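Local coordinates for giardin subunit alpha-1 (Giardia intestinalis, PDB 4EVF), which binds phospholipids in a calcium-dependent manner as an annexin and takes part in parasite attachment to the intestinal mucosa and in cytoskeletal remodelling, at residues L260-A265 and T290-K295. Sequence-based numbering, arbitrary orientation.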
# COMPACT_ATOMS: atom_id res chain seq x y z
N LEU A 260 7.95 -3.95 6.04
CA LEU A 260 8.20 -4.10 7.47
C LEU A 260 9.18 -3.06 8.05
O LEU A 260 9.29 -2.92 9.27
CB LEU A 260 8.60 -5.53 7.83
CG LEU A 260 7.43 -6.52 7.81
CD1 LEU A 260 7.92 -7.95 7.94
CD2 LEU A 260 6.40 -6.19 8.91
N GLY A 261 9.89 -2.34 7.18
CA GLY A 261 10.75 -1.25 7.62
C GLY A 261 9.95 -0.02 8.03
O GLY A 261 10.50 1.00 8.45
N ALA A 262 8.63 -0.12 7.92
CA ALA A 262 7.75 0.99 8.26
C ALA A 262 7.98 1.47 9.69
O ALA A 262 8.00 2.67 9.96
CB ALA A 262 6.31 0.60 8.02
N LYS A 263 8.18 0.53 10.62
CA LYS A 263 8.31 0.91 12.03
C LYS A 263 9.49 1.86 12.30
O LYS A 263 9.42 2.72 13.19
CB LYS A 263 8.36 -0.32 12.94
CG LYS A 263 9.40 -1.33 12.56
CD LYS A 263 9.28 -2.59 13.42
CE LYS A 263 10.04 -3.74 12.79
NZ LYS A 263 10.04 -4.95 13.65
N HIS A 264 10.55 1.73 11.52
CA HIS A 264 11.74 2.56 11.69
C HIS A 264 11.53 3.92 11.05
O HIS A 264 11.90 4.96 11.62
CB HIS A 264 12.96 1.86 11.11
CG HIS A 264 13.20 0.50 11.70
ND1 HIS A 264 13.72 0.31 12.96
CD2 HIS A 264 12.97 -0.74 11.21
CE1 HIS A 264 13.80 -0.98 13.22
NE2 HIS A 264 13.36 -1.64 12.17
N ALA A 265 10.90 3.92 9.88
CA ALA A 265 10.59 5.16 9.19
C ALA A 265 9.48 5.91 9.91
O ALA A 265 9.28 7.11 9.70
CB ALA A 265 10.19 4.89 7.75
N THR A 290 0.96 -7.17 15.96
CA THR A 290 1.60 -8.45 15.63
C THR A 290 2.13 -8.43 14.19
O THR A 290 3.31 -8.70 13.94
CB THR A 290 0.63 -9.62 15.81
OG1 THR A 290 0.11 -9.63 17.15
CG2 THR A 290 1.33 -10.95 15.54
N LEU A 291 1.25 -8.09 13.26
CA LEU A 291 1.59 -8.11 11.84
C LEU A 291 2.70 -7.13 11.47
O LEU A 291 3.51 -7.42 10.59
CB LEU A 291 0.36 -7.88 10.96
CG LEU A 291 -0.74 -8.95 11.07
CD1 LEU A 291 -2.07 -8.45 10.51
CD2 LEU A 291 -0.31 -10.25 10.36
N TRP A 292 2.74 -5.98 12.15
CA TRP A 292 3.73 -4.94 11.84
C TRP A 292 4.99 -5.07 12.69
O TRP A 292 5.94 -4.31 12.53
CB TRP A 292 3.12 -3.54 11.95
CG TRP A 292 2.21 -3.24 10.80
CD1 TRP A 292 0.84 -3.30 10.80
CD2 TRP A 292 2.60 -2.90 9.47
NE1 TRP A 292 0.37 -2.99 9.55
CE2 TRP A 292 1.43 -2.73 8.72
CE3 TRP A 292 3.84 -2.68 8.85
CZ2 TRP A 292 1.45 -2.37 7.37
CZ3 TRP A 292 3.86 -2.33 7.51
CH2 TRP A 292 2.67 -2.18 6.79
N ARG A 293 4.99 -6.07 13.56
CA ARG A 293 6.14 -6.40 14.41
C ARG A 293 6.52 -5.26 15.34
O ARG A 293 7.69 -4.90 15.47
CB ARG A 293 7.34 -6.85 13.57
CG ARG A 293 7.15 -8.21 12.95
CD ARG A 293 8.42 -8.72 12.27
NE ARG A 293 8.13 -9.87 11.44
CZ ARG A 293 8.99 -10.39 10.56
NH1 ARG A 293 10.19 -9.85 10.39
NH2 ARG A 293 8.64 -11.45 9.83
N VAL A 294 5.52 -4.71 16.01
CA VAL A 294 5.77 -3.71 17.00
C VAL A 294 4.93 -3.99 18.26
O VAL A 294 4.22 -3.14 18.72
CB VAL A 294 5.57 -2.28 16.47
CG1 VAL A 294 6.52 -2.04 15.34
CG2 VAL A 294 4.21 -2.04 15.98
N LYS A 295 5.05 -5.20 18.82
CA LYS A 295 4.47 -5.51 20.12
C LYS A 295 5.18 -4.68 21.19
O LYS A 295 4.68 -4.54 22.31
CB LYS A 295 4.64 -6.99 20.45
CG LYS A 295 4.04 -7.94 19.44
CD LYS A 295 4.40 -9.39 19.78
CE LYS A 295 3.79 -10.35 18.78
NZ LYS A 295 2.46 -10.78 19.30
O HOH W 1 6.61 -2.43 10.69
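Lys263 lies against Val294, and this pair is the tight part of the contact: Val294 CG1 comes to 3.4 Å from Lys263 CD and lies almost as near Lys263 CB, both closer than carbons usually pack. The two side chains slide past each other in opposite directions. Lys263 CG stands between its own backbone N and carbonyl carbon (chi1 53°), and from there the chain runs extended, bringing NZ to Arg293 O at 3.0 Å. The ammonium approaches that oxygen with a C=O...N angle of 133° and lies 21° off the carbonyl plane. Arg293 is the first residue to leave helical phi/psi; its positive phi and two bonds back into the last turn make a Schellman motif, and the lysine bonds to the carbonyl of that residue.

On the buried side, Ala262 CB meets the Trp292 ring obliquely, 3.9 Å from CZ3. A water bridges the backbones: it donates to Leu260 O and, at 2.7 Å, to Trp292 O, while its bond from Lys263 N is weak.

Leu260 spans the two sides, its CD2 3.6 Å from Leu291 O. Packing is looser than at Lys263-Val294 beside exposed Arg293, where Leu260 CD1 sits 3.7 Å above the centre of one guanidinium face, the side chains crossing at about a right angle. Arg293 NH2 is hydrogen-bonded to Ser28 O of helix 20-28.

The contact joins the turn at Leu260 and the start of helix 262-265 to the C-terminal part of helix 284-292 and the residues after it, within the predicted fourth annexin repeat. Trp292 packs on Ile235 of helix 227-240 and Met248 of helix 245-255, its NE1 bonded to Thr252 OG1; Leu291 sets off away from 260-265, and its side chain touches Ser28 and, on helix 62-70, Leu66 and Leu70.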